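Local coordinates for protein glutamine--tRNA ligase (Saccharomyces cerevisiae, PDB 3TL4) that joins glutamine to its cognate tRNA at the expense of ATP, the chain here being its appended tRNA-binding domain, at residues 45-48 with 49-53; 52-55 with 56-59; 35-38 with 39-42. All coordinates share one frame; numbering follows the deposited sequence.

Contact 1 (45-48 with 49-53); sequences YQWN and KSTRA
Asn-48 caps the first turn of helix 49-62 from the N-cap position. Asn-48 OD1 accepts from Thr-51 N at 2.9 Å, with the donor above the carbonyl plane rather than on a lone pair. The same oxygen takes a weak, bent bond from Ser-50 N. Thr-51 OG1 receives a weak but fairly straight bond from Asn-48 N (3.4 Å, 163°). This hydroxyl lies between the backbone N and the carbonyl carbon of its own residue (chi1 55°), which turns it back toward the loop. There Thr-51 OG1 also hydrogen-bonds Tyr-45 OH at 3.1 Å, the tyrosine coming from the opposite direction.

The backbone adds the first helical bond, Arg-52 N to Asn-48 O, 2.9 Å long.

Asn-48 C lies over the centre of one face of the Arg-52 guanidinium, 3.3 Å from its plane, while Arg-52 NH1 bonds Val-14 O. Trp-47 CB meets Arg-52 CG at 3.7 Å. The CE3-CZ3 edge of the indole meets the Thr-51 backbone, and Tyr-45 CE2 sits over one indole face, toward its rim. Ile-77 and Ile-78 of helix 70-78 touch this cluster. The reciprocal bonds of Asn-48 and Thr-51 make a capping box, a classic helix start.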
ATOM      1  N   TYR A  45      -6.146   4.780 -22.498  1.00 45.84           N
ATOM      2  CA  TYR A  45      -5.922   5.078 -21.089  1.00 41.19           C
ATOM      3  C   TYR A  45      -4.627   5.871 -20.916  1.00 44.72           C
ATOM      4  O   TYR A  45      -3.638   5.629 -21.618  1.00 45.10           O
ATOM      5  CB  TYR A  45      -5.907   3.814 -20.220  1.00 37.82           C
ATOM      6  CG  TYR A  45      -5.517   4.126 -18.797  1.00 35.57           C
ATOM      7  CD1 TYR A  45      -6.424   4.706 -17.921  1.00 30.10           C
ATOM      8  CD2 TYR A  45      -4.228   3.890 -18.344  1.00 34.11           C
ATOM      9  CE1 TYR A  45      -6.064   5.024 -16.629  1.00 24.31           C
ATOM     10  CE2 TYR A  45      -3.863   4.201 -17.055  1.00 33.31           C
ATOM     11  CZ  TYR A  45      -4.784   4.776 -16.201  1.00 32.32           C
ATOM     12  OH  TYR A  45      -4.412   5.097 -14.913  1.00 35.72           O
ATOM     13  N   GLN A  46      -4.646   6.825 -19.987  1.00 44.80           N
ATOM     14  CA  GLN A  46      -3.505   7.712 -19.757  1.00 42.31           C
ATOM     15  C   GLN A  46      -2.837   7.410 -18.431  1.00 36.95           C
ATOM     16  O   GLN A  46      -3.386   7.705 -17.368  1.00 37.98           O
ATOM     17  CB  GLN A  46      -3.948   9.176 -19.783  1.00 49.55           C
ATOM     18  CG  GLN A  46      -4.354   9.693 -21.160  1.00 62.43           C
ATOM     19  CD  GLN A  46      -4.814  11.147 -21.140  1.00 76.45           C
ATOM     20  OE1 GLN A  46      -5.171  11.685 -20.090  1.00 81.96           O
ATOM     21  NE2 GLN A  46      -4.796  11.789 -22.304  1.00 80.13           N
ATOM     22  N   TRP A  47      -1.645   6.833 -18.492  1.00 36.82           N
ATOM     23  CA  TRP A  47      -0.938   6.445 -17.278  1.00 34.75           C
ATOM     24  C   TRP A  47      -0.472   7.675 -16.500  1.00 35.31           C
ATOM     25  O   TRP A  47      -0.394   8.769 -17.048  1.00 40.35           O
ATOM     26  CB  TRP A  47       0.247   5.544 -17.624  1.00 28.40           C
ATOM     27  CG  TRP A  47      -0.182   4.230 -18.182  1.00 32.94           C
ATOM     28  CD1 TRP A  47      -0.387   3.920 -19.503  1.00 37.46           C
ATOM     29  CD2 TRP A  47      -0.465   3.042 -17.443  1.00 31.55           C
ATOM     30  NE1 TRP A  47      -0.786   2.614 -19.624  1.00 35.05           N
ATOM     31  CE2 TRP A  47      -0.849   2.052 -18.372  1.00 31.73           C
ATOM     32  CE3 TRP A  47      -0.446   2.716 -16.078  1.00 31.70           C
ATOM     33  CZ2 TRP A  47      -1.197   0.757 -17.982  1.00 24.62           C
ATOM     34  CZ3 TRP A  47      -0.799   1.433 -15.692  1.00 25.57           C
ATOM     35  CH2 TRP A  47      -1.165   0.469 -16.641  1.00 21.66           C
ATOM     36  N   ASN A  48      -0.188   7.497 -15.215  1.00 31.97           N
ATOM     37  CA  ASN A  48       0.459   8.553 -14.433  1.00 39.50           C
ATOM     38  C   ASN A  48       1.497   7.928 -13.506  1.00 40.16           C
ATOM     39  O   ASN A  48       1.681   6.711 -13.511  1.00 42.97           O
ATOM     40  CB  ASN A  48      -0.563   9.383 -13.639  1.00 36.12           C
ATOM     41  CG  ASN A  48      -1.407   8.530 -12.713  1.00 37.72           C
ATOM     42  OD1 ASN A  48      -0.889   7.882 -11.793  1.00 38.52           O
ATOM     43  ND2 ASN A  48      -2.712   8.511 -12.959  1.00 33.29           N
ATOM     44  N   LYS A  49       2.170   8.755 -12.715  1.00 39.31           N
ATOM     45  CA  LYS A  49       3.249   8.279 -11.858  1.00 42.01           C
ATOM     46  C   LYS A  49       2.744   7.210 -10.898  1.00 36.73           C
ATOM     47  O   LYS A  49       3.419   6.214 -10.648  1.00 38.14           O
ATOM     48  CB  LYS A  49       3.883   9.444 -11.093  1.00 47.49           C
ATOM     49  CG  LYS A  49       5.068   9.051 -10.234  1.00 52.51           C
ATOM     50  CD  LYS A  49       5.936  10.260  -9.875  1.00 59.49           C
ATOM     51  CE  LYS A  49       5.228  11.215  -8.931  1.00 64.21           C
ATOM     52  NZ  LYS A  49       5.105  10.650  -7.559  1.00 64.70           N
ATOM     53  N   SER A  50       1.540   7.423 -10.382  1.00 36.40           N
ATOM     54  CA  SER A  50       0.920   6.508  -9.435  1.00 35.64           C
ATOM     55  C   SER A  50       0.590   5.135 -10.042  1.00 32.91           C
ATOM     56  O   SER A  50       0.996   4.103  -9.509  1.00 34.71           O
ATOM     57  CB  SER A  50      -0.334   7.156  -8.833  1.00 46.22           C
ATOM     58  OG  SER A  50      -1.078   6.240  -8.041  1.00 56.77           O
ATOM     59  N   THR A  51      -0.145   5.107 -11.149  1.00 30.66           N
ATOM     60  CA  THR A  51      -0.557   3.818 -11.710  1.00 28.44           C
ATOM     61  C   THR A  51       0.603   3.076 -12.398  1.00 30.12           C
ATOM     62  O   THR A  51       0.693   1.853 -12.300  1.00 30.35           O
ATOM     63  CB  THR A  51      -1.815   3.922 -12.615  1.00 22.89           C
ATOM     64  OG1 THR A  51      -1.610   4.892 -13.638  1.00 22.52           O
ATOM     65  CG2 THR A  51      -3.037   4.333 -11.793  1.00 23.29           C
ATOM     66  N   ARG A  52       1.500   3.809 -13.059  1.00 22.26           N
ATOM     67  CA  ARG A  52       2.734   3.211 -13.565  1.00 25.77           C
ATOM     68  C   ARG A  52       3.462   2.454 -12.444  1.00 30.72           C
ATOM     69  O   ARG A  52       3.907   1.315 -12.625  1.00 30.60           O
ATOM     70  CB  ARG A  52       3.675   4.276 -14.153  1.00 26.82           C
ATOM     71  CG  ARG A  52       3.234   4.875 -15.489  1.00 23.71           C
ATOM     72  CD  ARG A  52       4.371   5.674 -16.108  1.00 32.23           C
ATOM     73  NE  ARG A  52       4.580   6.951 -15.433  1.00 38.44           N
ATOM     74  CZ  ARG A  52       3.953   8.063 -15.779  1.00 40.86           C
ATOM     75  NH1 ARG A  52       3.090   8.032 -16.787  1.00 42.77           N
ATOM     76  NH2 ARG A  52       4.176   9.196 -15.128  1.00 39.04           N
ATOM     77  N   ALA A  53       3.586   3.092 -11.285  1.00 25.84           N
ATOM     78  CA  ALA A  53       4.288   2.484 -10.163  1.00 27.86           C
ATOM     79  C   ALA A  53       3.536   1.264  -9.643  1.00 25.32           C
ATOM     80  O   ALA A  53       4.132   0.248  -9.317  1.00 34.35           O
ATOM     81  CB  ALA A  53       4.479   3.507  -9.041  1.00 29.87           C
TER

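Contact 2 (52-55 with 56-59)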
ATOM      1  N   ARG A  52       1.500   3.809 -13.059  1.00 22.26           N
ATOM      2  CA  ARG A  52       2.734   3.211 -13.565  1.00 25.77           C
ATOM      3  C   ARG A  52       3.462   2.454 -12.444  1.00 30.72           C
ATOM      4  O   ARG A  52       3.907   1.315 -12.625  1.00 30.60           O
ATOM      5  CB  ARG A  52       3.675   4.276 -14.153  1.00 26.82           C
ATOM      6  CG  ARG A  52       3.234   4.875 -15.489  1.00 23.71           C
ATOM      7  CD  ARG A  52       4.371   5.674 -16.108  1.00 32.23           C
ATOM      8  NE  ARG A  52       4.580   6.951 -15.433  1.00 38.44           N
ATOM      9  CZ  ARG A  52       3.953   8.063 -15.779  1.00 40.86           C
ATOM     10  NH1 ARG A  52       3.090   8.032 -16.787  1.00 42.77           N
ATOM     11  NH2 ARG A  52       4.176   9.196 -15.128  1.00 39.04           N
ATOM     12  N   ALA A  53       3.586   3.092 -11.285  1.00 25.84           N
ATOM     13  CA  ALA A  53       4.288   2.484 -10.163  1.00 27.86           C
ATOM     14  C   ALA A  53       3.536   1.264  -9.643  1.00 25.32           C
ATOM     15  O   ALA A  53       4.132   0.248  -9.317  1.00 34.35           O
ATOM     16  CB  ALA A  53       4.479   3.507  -9.041  1.00 29.87           C
ATOM     17  N   LEU A  54       2.218   1.372  -9.574  1.00 23.31           N
ATOM     18  CA  LEU A  54       1.394   0.295  -9.048  1.00 27.14           C
ATOM     19  C   LEU A  54       1.400  -0.915  -9.976  1.00 24.82           C
ATOM     20  O   LEU A  54       1.448  -2.059  -9.513  1.00 24.95           O
ATOM     21  CB  LEU A  54      -0.038   0.784  -8.796  1.00 28.07           C
ATOM     22  CG  LEU A  54      -0.181   1.790  -7.656  1.00 30.18           C
ATOM     23  CD1 LEU A  54      -1.595   2.381  -7.610  1.00 34.71           C
ATOM     24  CD2 LEU A  54       0.167   1.139  -6.336  1.00 31.49           C
ATOM     25  N   VAL A  55       1.371  -0.669 -11.282  1.00 20.37           N
ATOM     26  CA  VAL A  55       1.422  -1.774 -12.229  1.00 20.89           C
ATOM     27  C   VAL A  55       2.817  -2.413 -12.228  1.00 26.93           C
ATOM     28  O   VAL A  55       2.949  -3.632 -12.362  1.00 27.48           O
ATOM     29  CB  VAL A  55       0.950  -1.378 -13.646  1.00 22.03           C
ATOM     30  CG1 VAL A  55       1.897  -0.360 -14.272  1.00 22.20           C
ATOM     31  CG2 VAL A  55       0.840  -2.613 -14.528  1.00 20.56           C
ATOM     32  N   HIS A  56       3.859  -1.612 -12.020  1.00 30.01           N
ATOM     33  CA  HIS A  56       5.185  -2.194 -11.846  1.00 28.48           C
ATOM     34  C   HIS A  56       5.275  -3.070 -10.590  1.00 29.62           C
ATOM     35  O   HIS A  56       5.846  -4.158 -10.628  1.00 31.85           O
ATOM     36  CB  HIS A  56       6.284  -1.143 -11.844  1.00 36.25           C
ATOM     37  CG  HIS A  56       7.657  -1.731 -11.905  1.00 43.77           C
ATOM     38  ND1 HIS A  56       8.663  -1.377 -11.035  1.00 46.57           N
ATOM     39  CD2 HIS A  56       8.182  -2.685 -12.716  1.00 45.28           C
ATOM     40  CE1 HIS A  56       9.750  -2.074 -11.314  1.00 47.97           C
ATOM     41  NE2 HIS A  56       9.482  -2.873 -12.331  1.00 47.33           N
ATOM     42  N   ASN A  57       4.715  -2.600  -9.480  1.00 27.40           N
ATOM     43  CA  ASN A  57       4.556  -3.455  -8.306  1.00 30.98           C
ATOM     44  C   ASN A  57       3.930  -4.784  -8.687  1.00 29.02           C
ATOM     45  O   ASN A  57       4.430  -5.844  -8.323  1.00 26.33           O
ATOM     46  CB  ASN A  57       3.633  -2.819  -7.269  1.00 33.80           C
ATOM     47  CG  ASN A  57       4.282  -1.678  -6.511  1.00 41.67           C
ATOM     48  OD1 ASN A  57       3.583  -0.813  -5.977  1.00 43.73           O
ATOM     49  ND2 ASN A  57       5.618  -1.673  -6.446  1.00 38.77           N
ATOM     50  N   LEU A  58       2.806  -4.715  -9.398  1.00 26.40           N
ATOM     51  CA  LEU A  58       2.088  -5.924  -9.781  1.00 21.75           C
ATOM     52  C   LEU A  58       2.959  -6.830 -10.623  1.00 25.36           C
ATOM     53  O   LEU A  58       2.967  -8.048 -10.422  1.00 31.77           O
ATOM     54  CB  LEU A  58       0.808  -5.598 -10.543  1.00 24.85           C
ATOM     55  CG  LEU A  58       0.037  -6.837 -11.006  1.00 25.84           C
ATOM     56  CD1 LEU A  58      -0.247  -7.779  -9.821  1.00 25.25           C
ATOM     57  CD2 LEU A  58      -1.254  -6.429 -11.676  1.00 26.89           C
ATOM     58  N   ALA A  59       3.687  -6.232 -11.567  1.00 25.97           N
ATOM     59  CA  ALA A  59       4.561  -6.992 -12.445  1.00 23.17           C
ATOM     60  C   ALA A  59       5.643  -7.660 -11.618  1.00 25.05           C
ATOM     61  O   ALA A  59       6.067  -8.777 -11.923  1.00 23.13           O
ATOM     62  CB  ALA A  59       5.179  -6.095 -13.492  1.00 25.85           C
TER
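Two successive turns of helix 49-62 meet here, inside the helical tRNA-binding domain. Asn-57 lies about one turn beyond Ala-53 and Leu-54, and its side chain folds back over their carbonyls. Asn-57 CB comes to 3.2 Å from Leu-54 O, and Asn-57 CG to 3.4 Å from Ala-53 O. The CG is anti to the carbonyl carbon (chi1 -74°), which directs the amide back along the helix. There Asn-57 OD1 approaches Leu-54 CD2 at 4.0 Å. The same oxygen accepts a hydrogen bond from the Ser-85 hydroxyl, at the start of helix 85-98. A leucine at this position would probably leave the Ser-85 hydroxyl without this partner and loosen the polar tie between the two helices.

Four backbone bonds hold the turns together. His-56 N reaches Arg-52 O at 3.0 Å. Asn-57 N binds Ala-53 O in the straightest of the four, with an angle of 169° at the hydrogen. Leu-58 N binds Leu-54 O, and Ala-59 N closes the series on Val-55 O at 2.8 Å.

Other side chains meet backbone oxygens of the preceding turn. His-56 CB packs at 3.5 Å from Arg-52 O, and Leu-58 CB lies 3.4 Å from Val-55 O. The apolar groups turn to other helices instead. Val-55 and Ala-59 touch Leu-34 of helix 28-39. Leu-54 and Leu-58 reach helices 70-78 and 85-98. The regular i to i+4 bonding is that of an alpha helix, here an amphipathic one packed within a helical bundle.

Contact 3 (35-38 with 39-42)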
ATOM      1  N   TYR A  35       4.795  -5.704 -19.645  1.00 27.93           N
ATOM      2  CA  TYR A  35       4.289  -5.585 -21.014  1.00 27.40           C
ATOM      3  C   TYR A  35       2.868  -6.143 -21.149  1.00 27.93           C
ATOM      4  O   TYR A  35       1.960  -5.452 -21.630  1.00 27.00           O
ATOM      5  CB  TYR A  35       5.232  -6.305 -21.989  1.00 32.68           C
ATOM      6  CG  TYR A  35       4.928  -6.070 -23.456  1.00 41.33           C
ATOM      7  CD1 TYR A  35       4.077  -6.915 -24.158  1.00 41.75           C
ATOM      8  CD2 TYR A  35       5.505  -5.006 -24.141  1.00 48.43           C
ATOM      9  CE1 TYR A  35       3.796  -6.695 -25.499  1.00 47.51           C
ATOM     10  CE2 TYR A  35       5.232  -4.779 -25.475  1.00 51.93           C
ATOM     11  CZ  TYR A  35       4.378  -5.625 -26.153  1.00 52.34           C
ATOM     12  OH  TYR A  35       4.110  -5.393 -27.486  1.00 53.51           O
ATOM     13  N   LYS A  36       2.672  -7.390 -20.728  1.00 22.95           N
ATOM     14  CA  LYS A  36       1.358  -8.015 -20.885  1.00 32.44           C
ATOM     15  C   LYS A  36       0.292  -7.318 -20.041  1.00 35.69           C
ATOM     16  O   LYS A  36      -0.845  -7.171 -20.480  1.00 42.30           O
ATOM     17  CB  LYS A  36       1.393  -9.519 -20.586  1.00 40.49           C
ATOM     18  CG  LYS A  36       0.804  -9.917 -19.226  1.00 52.70           C
ATOM     19  CD  LYS A  36       0.782 -11.441 -19.002  1.00 61.57           C
ATOM     20  CE  LYS A  36       0.484 -11.819 -17.532  1.00 64.42           C
ATOM     21  NZ  LYS A  36      -0.970 -11.831 -17.186  1.00 61.32           N
ATOM     22  N   LEU A  37       0.657  -6.894 -18.834  1.00 31.23           N
ATOM     23  CA  LEU A  37      -0.267  -6.161 -17.973  1.00 28.18           C
ATOM     24  C   LEU A  37      -0.676  -4.819 -18.597  1.00 25.67           C
ATOM     25  O   LEU A  37      -1.865  -4.506 -18.683  1.00 29.66           O
ATOM     26  CB  LEU A  37       0.323  -5.955 -16.571  1.00 25.11           C
ATOM     27  CG  LEU A  37       0.595  -7.221 -15.747  1.00 21.84           C
ATOM     28  CD1 LEU A  37       1.453  -6.926 -14.517  1.00 17.75           C
ATOM     29  CD2 LEU A  37      -0.694  -7.955 -15.357  1.00 18.40           C
ATOM     30  N   ILE A  38       0.302  -4.031 -19.035  1.00 24.08           N
ATOM     31  CA  ILE A  38       0.005  -2.791 -19.754  1.00 28.28           C
ATOM     32  C   ILE A  38      -0.886  -2.994 -21.006  1.00 32.31           C
ATOM     33  O   ILE A  38      -1.716  -2.148 -21.330  1.00 30.86           O
ATOM     34  CB  ILE A  38       1.291  -2.053 -20.159  1.00 33.50           C
ATOM     35  CG1 ILE A  38       1.997  -1.500 -18.921  1.00 34.70           C
ATOM     36  CG2 ILE A  38       0.978  -0.926 -21.130  1.00 33.44           C
ATOM     37  CD1 ILE A  38       3.287  -0.785 -19.222  1.00 31.62           C
ATOM     38  N   LYS A  39      -0.712  -4.108 -21.706  1.00 29.66           N
ATOM     39  CA  LYS A  39      -1.453  -4.346 -22.948  1.00 34.91           C
ATOM     40  C   LYS A  39      -2.919  -4.740 -22.734  1.00 41.25           C
ATOM     41  O   LYS A  39      -3.708  -4.698 -23.670  1.00 49.26           O
ATOM     42  CB  LYS A  39      -0.753  -5.401 -23.812  1.00 35.88           C
ATOM     43  CG  LYS A  39       0.517  -4.924 -24.494  1.00 37.95           C
ATOM     44  CD  LYS A  39       0.217  -3.932 -25.607  1.00 43.56           C
ATOM     45  CE  LYS A  39       1.426  -3.785 -26.535  1.00 52.53           C
ATOM     46  NZ  LYS A  39       1.208  -2.845 -27.672  1.00 56.88           N
ATOM     47  N   GLU A  40      -3.285  -5.125 -21.512  1.00 41.30           N
ATOM     48  CA  GLU A  40      -4.679  -5.445 -21.212  1.00 47.12           C
ATOM     49  C   GLU A  40      -5.405  -4.280 -20.519  1.00 44.92           C
ATOM     50  O   GLU A  40      -6.307  -4.479 -19.704  1.00 50.02           O
ATOM     51  CB  GLU A  40      -4.814  -6.777 -20.443  1.00 56.22           C
ATOM     52  CG  GLU A  40      -4.018  -6.914 -19.144  1.00 64.17           C
ATOM     53  CD  GLU A  40      -4.095  -8.331 -18.557  1.00 72.66           C
ATOM     54  OE1 GLU A  40      -4.844  -9.166 -19.113  1.00 77.63           O
ATOM     55  OE2 GLU A  40      -3.408  -8.616 -17.547  1.00 70.23           O
ATOM     56  N   THR A  41      -4.978  -3.066 -20.852  1.00 43.61           N
ATOM     57  CA  THR A  41      -5.653  -1.844 -20.443  1.00 37.73           C
ATOM     58  C   THR A  41      -6.071  -1.148 -21.728  1.00 42.44           C
ATOM     59  O   THR A  41      -5.454  -1.357 -22.776  1.00 44.59           O
ATOM     60  CB  THR A  41      -4.712  -0.869 -19.691  1.00 35.54           C
ATOM     61  OG1 THR A  41      -3.614  -0.519 -20.537  1.00 33.20           O
ATOM     62  CG2 THR A  41      -4.178  -1.472 -18.403  1.00 32.71           C
ATOM     63  N   PRO A  42      -7.107  -0.304 -21.652  1.00 42.04           N
ATOM     64  CA  PRO A  42      -7.630   0.438 -22.809  1.00 46.27           C
ATOM     65  C   PRO A  42      -6.547   1.199 -23.572  1.00 48.98           C
ATOM     66  O   PRO A  42      -5.666   1.792 -22.964  1.00 50.14           O
ATOM     67  CB  PRO A  42      -8.607   1.420 -22.168  1.00 42.76           C
ATOM     68  CG  PRO A  42      -9.068   0.716 -20.928  1.00 37.68           C
ATOM     69  CD  PRO A  42      -7.876  -0.032 -20.426  1.00 37.08           C
TER
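Lys-39 lays its aliphatic chain over one face of the Tyr-35 ring. Lys-39 CG stands 4.2 Å from the centroid of the Tyr-35 ring, 26° off the normal, a CH-pi contact. The chain bends at chi2 (-71°) and then runs out along the ring. This brings Lys-39 CE within 3.3 Å of Tyr-35 OH. The backbones of the pair are joined as well, by Lys-39 N to Tyr-35 O at 3.0 Å.

On another side of the helix, Glu-40 lies beside Lys-36 and Leu-37 and points the same way. Glu-40 CG packs at 3.3 Å from Leu-37 O. Glu-40 OE2 lies 3.5 Å from Leu-37 CD2 and hydrogen-bonds Ser-70 OG at the start of helix 70-78. Lys-36 NZ stays 4.1 Å from Glu-40 OE2, beyond a salt bridge.

The backbone bonding changes where helix 28-39 passes into the loop. Glu-40 N binds Leu-37 O at 3.2 Å, from well above the carbonyl plane, and bonds Lys-36 O only weakly. Thr-41 then turns its hydroxyl OG1 back to donate to Ile-38 O, a short bond of 2.6 Å. A weak bond from Thr-41 N reaches the same oxygen. Ile-38 and Leu-37 themselves face helices 4-13 and 49-62.

The chemistry is therefore mixed. Ile-38 O, in the last turn of helix 28-39, is met by both a hydroxyl and an amide of the following loop. The Lys-36 ammonium group may still steady the Glu-40 carboxylate at longer range, while Ser-70 supplies that group with a direct hydrogen bond.

In the fold
The three contacts lie on the same side of the chain's centre and follow the chain from helix 28-39, through a loop, into helix 49-62. Contact 3 lies where helix 28-39 passes into the loop, contact 1 starts the second helix, and contact 2 continues it. Contact 1 is a surface contact; the other two are partly buried. Polar side chains serve the helix ends in contacts 1 and 3, whereas regular backbone bonds dominate contact 2. Trp-47 joins all three: its CZ3 packs on Val-55 CG1 at 3.5 Å, and its CZ2 meets Thr-41 and Ile-38. Leu-37 of contact 3 packs directly against Val-55, Leu-58 and Ala-59 of contact 2, joining the two helices.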